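Local coordinates for aspartate aminotransferase (PDB 4H51) that transfers the amino group of L-aspartate to 2-oxoglutarate, using pyridoxal 5'-phosphate as its cofactor, at the interface of chains A and B. Residues are numbered along the deposited sequence; one frame, centred on the assembly and turned at random. Chains: chain A/B, Aspartate aminotransferase.

Contact 1 and contact 2 are two separate patches of one homodimer interface, with the centres of their C-alpha atoms about 42 Å apart and no residue in common. In contact 1 loop residues of the two chains meet: chain A contributes the stretch just before helix 65-76, chain B the stretch just after the same helix. Contact 2 is different in kind, because chain A reaches across with helix 17-22 near its modelled N-terminus and settles against strand 225-230 of chain B and nearby loops. The two-fold symmetry repeats both patches with the chains exchanged, so the subunits are held together at widely spaced places.

Contact 1: the interface of chains A and B. Residues chain A 53, 55, 61-63; chain B 80, 82.
At this loop-to-loop patch of the homodimer interface, A:Arg55 and A:Pro61 meet B:Glu82 and B:Asp80, joining the subunits by a salt bridge flanked by proline packing. The bridge runs from NH1, one terminal nitrogen of the A:Arg55 guanidinium, to carboxylate oxygen OE1 of B:Glu82 at 2.7 Å. It is a charged hydrogen bond, but a bent one, with 123° at the hydrogen. B:Glu82 OE1 lies close to the guanidinium plane, whereas the nitrogen comes to that oxygen from above the carboxylate plane. The two flat groups are turned steeply against each other, 78° apart, which makes this an end-on contact through one nitrogen and one oxygen. B:Glu82 CG stands beside its backbone N, and the chain then folds at chi2, bringing the carboxylate round to A:Arg55.

The methyl group of A:Ala53 backs the same acid, its CB 3.6 Å from B:Glu82 OE1. A:Pro61 packs against A:Arg55 in its own chain and B:Asp80 in the other. Within chain A, its CG sits over one face of the A:Arg55 guanidinium, 3.9 Å above the plane and toward the rim. Across the interface, its CB touches the side chain of B:Asp80, 3.5 Å from carboxylate oxygen OD2 and 3.8 Å from B:Asp80 CB.

B:Asp80 also braces its own loop: OD1 accepts the backbone N-H of B:Glu82 at 3.0 Å. That reach comes from a chi1 of 66°, which sets CG between the backbone N and the carbonyl carbon. Besides touching A:Pro61, B:Asp80 thereby helps to position the backbone of B:Glu82, and its negative charge may add a little to the pull on A:Arg55. For the enzyme, the site ties the loop ahead of helix 65-76 in one subunit to the loop beyond it in the other, helping to hold the dimer together.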
loop_
_atom_site.group_PDB
_atom_site.type_symbol
_atom_site.label_atom_id
_atom_site.label_comp_id
_atom_site.label_asym_id
_atom_site.label_seq_id
_atom_site.Cartn_x
_atom_site.Cartn_y
_atom_site.Cartn_z
ATOM N N ALA A 53 1.769 -9.146 -18.499
ATOM C CA ALA A 53 0.571 -8.334 -18.654
ATOM C C ALA A 53 -0.044 -8.636 -20.037
ATOM O O ALA A 53 0.674 -8.739 -21.044
ATOM C CB ALA A 53 0.910 -6.854 -18.539
ATOM N N ARG A 55 -1.901 -8.192 -23.465
ATOM C CA ARG A 55 -2.148 -7.224 -24.523
ATOM C C ARG A 55 -3.087 -7.833 -25.522
ATOM O O ARG A 55 -3.221 -9.041 -25.552
ATOM C CB ARG A 55 -0.820 -6.884 -25.198
ATOM C CG ARG A 55 0.222 -6.368 -24.233
ATOM C CD ARG A 55 0.029 -4.920 -24.000
ATOM N NE ARG A 55 1.260 -4.244 -23.594
ATOM C CZ ARG A 55 1.474 -3.646 -22.435
ATOM N NH1 ARG A 55 0.549 -3.606 -21.439
ATOM N NH2 ARG A 55 2.658 -3.040 -22.275
ATOM N N PRO A 61 -2.143 -2.196 -24.827
ATOM C CA PRO A 61 -2.618 -2.382 -23.481
ATOM C C PRO A 61 -4.099 -2.588 -23.531
ATOM O O PRO A 61 -4.742 -1.953 -24.323
ATOM C CB PRO A 61 -2.253 -1.034 -22.799
ATOM C CG PRO A 61 -1.057 -0.622 -23.479
ATOM C CD PRO A 61 -1.177 -1.101 -24.915
ATOM N N TYR A 62 -4.636 -3.420 -22.656
ATOM C CA TYR A 62 -6.019 -3.888 -22.726
ATOM C C TYR A 62 -6.832 -3.752 -21.417
ATOM O O TYR A 62 -7.035 -4.749 -20.671
ATOM C CB TYR A 62 -6.040 -5.332 -23.211
ATOM C CG TYR A 62 -7.410 -5.887 -23.459
ATOM C CD1 TYR A 62 -8.198 -5.452 -24.542
ATOM C CD2 TYR A 62 -7.942 -6.824 -22.632
ATOM C CE1 TYR A 62 -9.454 -5.939 -24.745
ATOM C CE2 TYR A 62 -9.194 -7.327 -22.850
ATOM C CZ TYR A 62 -9.943 -6.887 -23.898
ATOM O OH TYR A 62 -11.180 -7.396 -24.099
ATOM N N PRO A 63 -7.419 -2.558 -21.185
ATOM C CA PRO A 63 -8.465 -2.472 -20.151
ATOM C C PRO A 63 -9.632 -3.315 -20.539
ATOM O O PRO A 63 -10.151 -3.183 -21.663
ATOM C CB PRO A 63 -8.877 -0.987 -20.150
ATOM C CG PRO A 63 -8.112 -0.337 -21.243
ATOM C CD PRO A 63 -7.286 -1.331 -21.979
ATOM N N ASP B 80 -5.292 3.012 -19.651
ATOM C CA ASP B 80 -5.098 1.612 -19.313
ATOM C C ASP B 80 -4.786 1.461 -17.814
ATOM O O ASP B 80 -4.690 2.457 -17.091
ATOM C CB ASP B 80 -4.019 0.967 -20.163
ATOM C CG ASP B 80 -2.646 1.549 -19.906
ATOM O OD1 ASP B 80 -2.215 1.630 -18.721
ATOM O OD2 ASP B 80 -2.010 1.939 -20.907
ATOM N N GLU B 82 -2.073 -0.606 -16.750
ATOM C CA GLU B 82 -0.763 -1.220 -16.658
ATOM C C GLU B 82 -0.043 -0.744 -15.420
ATOM O O GLU B 82 -0.284 0.368 -14.936
ATOM C CB GLU B 82 0.095 -0.898 -17.872
ATOM C CG GLU B 82 -0.609 -1.249 -19.165
ATOM C CD GLU B 82 -1.095 -2.630 -19.150
ATOM O OE1 GLU B 82 -0.236 -3.453 -18.901
ATOM O OE2 GLU B 82 -2.325 -2.893 -19.414
#

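Contact 2: the interface of chains A and B. Residues chain A 17, 20-21; chain B 133, 223-225, 256.
A:Thr17, at the start of helix 17-22, pushes its short side chain between B:Glu256 and the B:His223-B:Gln225 stretch, part of an N-terminal arm of one subunit lying on the other. Following it outward, CB comes first, 3.3 Å from carboxylate oxygen OE1 of B:Glu256. The side chain then forks. On one branch the hydroxyl OG1 gives a hydrogen bond to the same B:Glu256 OE1 at 3.1 Å, arriving from above the carboxylate plane. It also meets water 1 at 2.6 Å, and that water reaches the backbone N of B:Glu256, so the hydroxyl is linked to the carboxylate directly and to the backbone N through the water. With chi1 at 49°, OG1 lies between its own backbone N and carbonyl carbon, facing B:Glu256. On the other branch the methyl CG2 turns to the backbone of chain B, 3.4 Å from the carbonyl O of B:His224, with the carbonyl of B:His223 nearby. The carboxylate of B:Glu256 lies alongside the first turn of the helix.

One turn further on, the indole of A:Trp21 presents its N-H to the amide oxygen of B:Gln225, NE1 to OE1 at 2.8 Å. Ring and amide planes are nearly perpendicular, and the oxygen stands slightly out of the indole plane, at its edge. The other end of that amide is held within chain B: NE2 of B:Gln225 donates to the backbone O of B:Glu256, nearly along the C=O axis, which fixes which way round the amide lies.

A:Arg20 completes the patch, crossing B:Phe133 at about a right angle, its CD above the ring's rim at CE2, 3.2 Å away. The N-H at NE of A:Arg20 points almost straight, 176° at the hydrogen, to water 2, which lies 2.7 Å from the backbone O of B:His223.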
loop_
_atom_site.group_PDB
_atom_site.type_symbol
_atom_site.label_atom_id
_atom_site.label_comp_id
_atom_site.label_asym_id
_atom_site.label_seq_id
_atom_site.Cartn_x
_atom_site.Cartn_y
_atom_site.Cartn_z
ATOM N N THR A 17 24.163 15.272 8.724
ATOM C CA THR A 17 23.219 14.407 8.075
ATOM C C THR A 17 23.726 14.113 6.656
ATOM O O THR A 17 23.542 13.019 6.162
ATOM C CB THR A 17 21.763 14.995 8.009
ATOM O OG1 THR A 17 21.801 16.346 7.506
ATOM C CG2 THR A 17 21.117 14.997 9.391
ATOM N N ARG A 20 26.004 11.219 6.740
ATOM C CA ARG A 20 25.280 9.972 6.979
ATOM C C ARG A 20 24.618 9.458 5.703
ATOM O O ARG A 20 24.684 8.257 5.385
ATOM C CB ARG A 20 24.254 10.149 8.102
ATOM C CG ARG A 20 24.908 10.166 9.469
ATOM C CD ARG A 20 23.917 10.281 10.625
ATOM N NE ARG A 20 24.494 10.993 11.773
ATOM C CZ ARG A 20 25.182 10.428 12.760
ATOM N NH1 ARG A 20 25.399 9.103 12.763
ATOM N NH2 ARG A 20 25.664 11.187 13.740
ATOM N N TRP A 21 23.989 10.368 4.968
ATOM C CA TRP A 21 23.350 10.004 3.704
ATOM C C TRP A 21 24.359 9.574 2.665
ATOM O O TRP A 21 24.087 8.690 1.864
ATOM C CB TRP A 21 22.484 11.128 3.170
ATOM C CG TRP A 21 21.160 11.249 3.912
ATOM C CD1 TRP A 21 20.808 12.196 4.873
ATOM C CD2 TRP A 21 19.992 10.380 3.784
ATOM N NE1 TRP A 21 19.547 11.969 5.320
ATOM C CE2 TRP A 21 18.999 10.898 4.711
ATOM C CE3 TRP A 21 19.677 9.281 3.018
ATOM C CZ2 TRP A 21 17.755 10.333 4.845
ATOM C CZ3 TRP A 21 18.395 8.711 3.153
ATOM C CH2 TRP A 21 17.459 9.230 4.064
ATOM N N PHE B 133 20.865 5.448 9.722
ATOM C CA PHE B 133 21.053 5.557 11.171
ATOM C C PHE B 133 20.977 4.164 11.771
ATOM O O PHE B 133 20.437 3.256 11.178
ATOM C CB PHE B 133 19.969 6.452 11.824
ATOM C CG PHE B 133 20.065 7.880 11.444
ATOM C CD1 PHE B 133 19.414 8.357 10.300
ATOM C CD2 PHE B 133 20.837 8.772 12.197
ATOM C CE1 PHE B 133 19.530 9.666 9.914
ATOM C CE2 PHE B 133 20.938 10.120 11.817
ATOM C CZ PHE B 133 20.304 10.557 10.674
ATOM N N HIS B 223 22.875 18.464 14.317
ATOM C CA HIS B 223 22.975 17.543 13.179
ATOM C C HIS B 223 21.924 16.471 13.242
ATOM O O HIS B 223 22.148 15.307 12.862
ATOM C CB HIS B 223 24.362 16.934 13.115
ATOM C CG HIS B 223 25.476 17.941 13.373
ATOM N ND1 HIS B 223 25.954 18.755 12.415
ATOM C CD2 HIS B 223 26.139 18.277 14.545
ATOM C CE1 HIS B 223 26.922 19.536 12.921
ATOM N NE2 HIS B 223 27.031 19.266 14.239
ATOM N N HIS B 224 20.739 16.855 13.701
ATOM C CA HIS B 224 19.601 15.938 13.705
ATOM C C HIS B 224 19.025 15.734 12.339
ATOM O O HIS B 224 19.056 16.624 11.474
ATOM C CB HIS B 224 18.503 16.454 14.633
ATOM C CG HIS B 224 18.875 16.493 16.103
ATOM N ND1 HIS B 224 19.538 15.504 16.697
ATOM C CD2 HIS B 224 18.510 17.403 17.120
ATOM C CE1 HIS B 224 19.648 15.774 18.027
ATOM N NE2 HIS B 224 18.998 16.939 18.278
ATOM N N GLN B 225 18.453 14.556 12.126
ATOM C CA GLN B 225 17.608 14.330 10.945
ATOM C C GLN B 225 16.207 14.822 11.215
ATOM O O GLN B 225 15.538 14.391 12.200
ATOM C CB GLN B 225 17.537 12.852 10.589
ATOM C CG GLN B 225 16.619 12.525 9.404
ATOM C CD GLN B 225 17.161 13.016 8.078
ATOM O OE1 GLN B 225 18.346 12.793 7.746
ATOM N NE2 GLN B 225 16.316 13.729 7.307
ATOM N N GLU B 256 18.518 18.627 5.376
ATOM C CA GLU B 256 18.100 17.530 4.508
ATOM C C GLU B 256 16.739 16.977 4.920
ATOM O O GLU B 256 16.650 15.905 5.541
ATOM C CB GLU B 256 19.167 16.444 4.483
ATOM C CG GLU B 256 20.357 16.906 3.655
ATOM C CD GLU B 256 21.497 15.920 3.664
ATOM O OE1 GLU B 256 21.652 15.184 4.667
ATOM O OE2 GLU B 256 22.254 15.894 2.685
HETATM O O HOH W 1 19.887 18.024 7.997
HETATM O O HOH W 2 24.027 13.593 11.928
#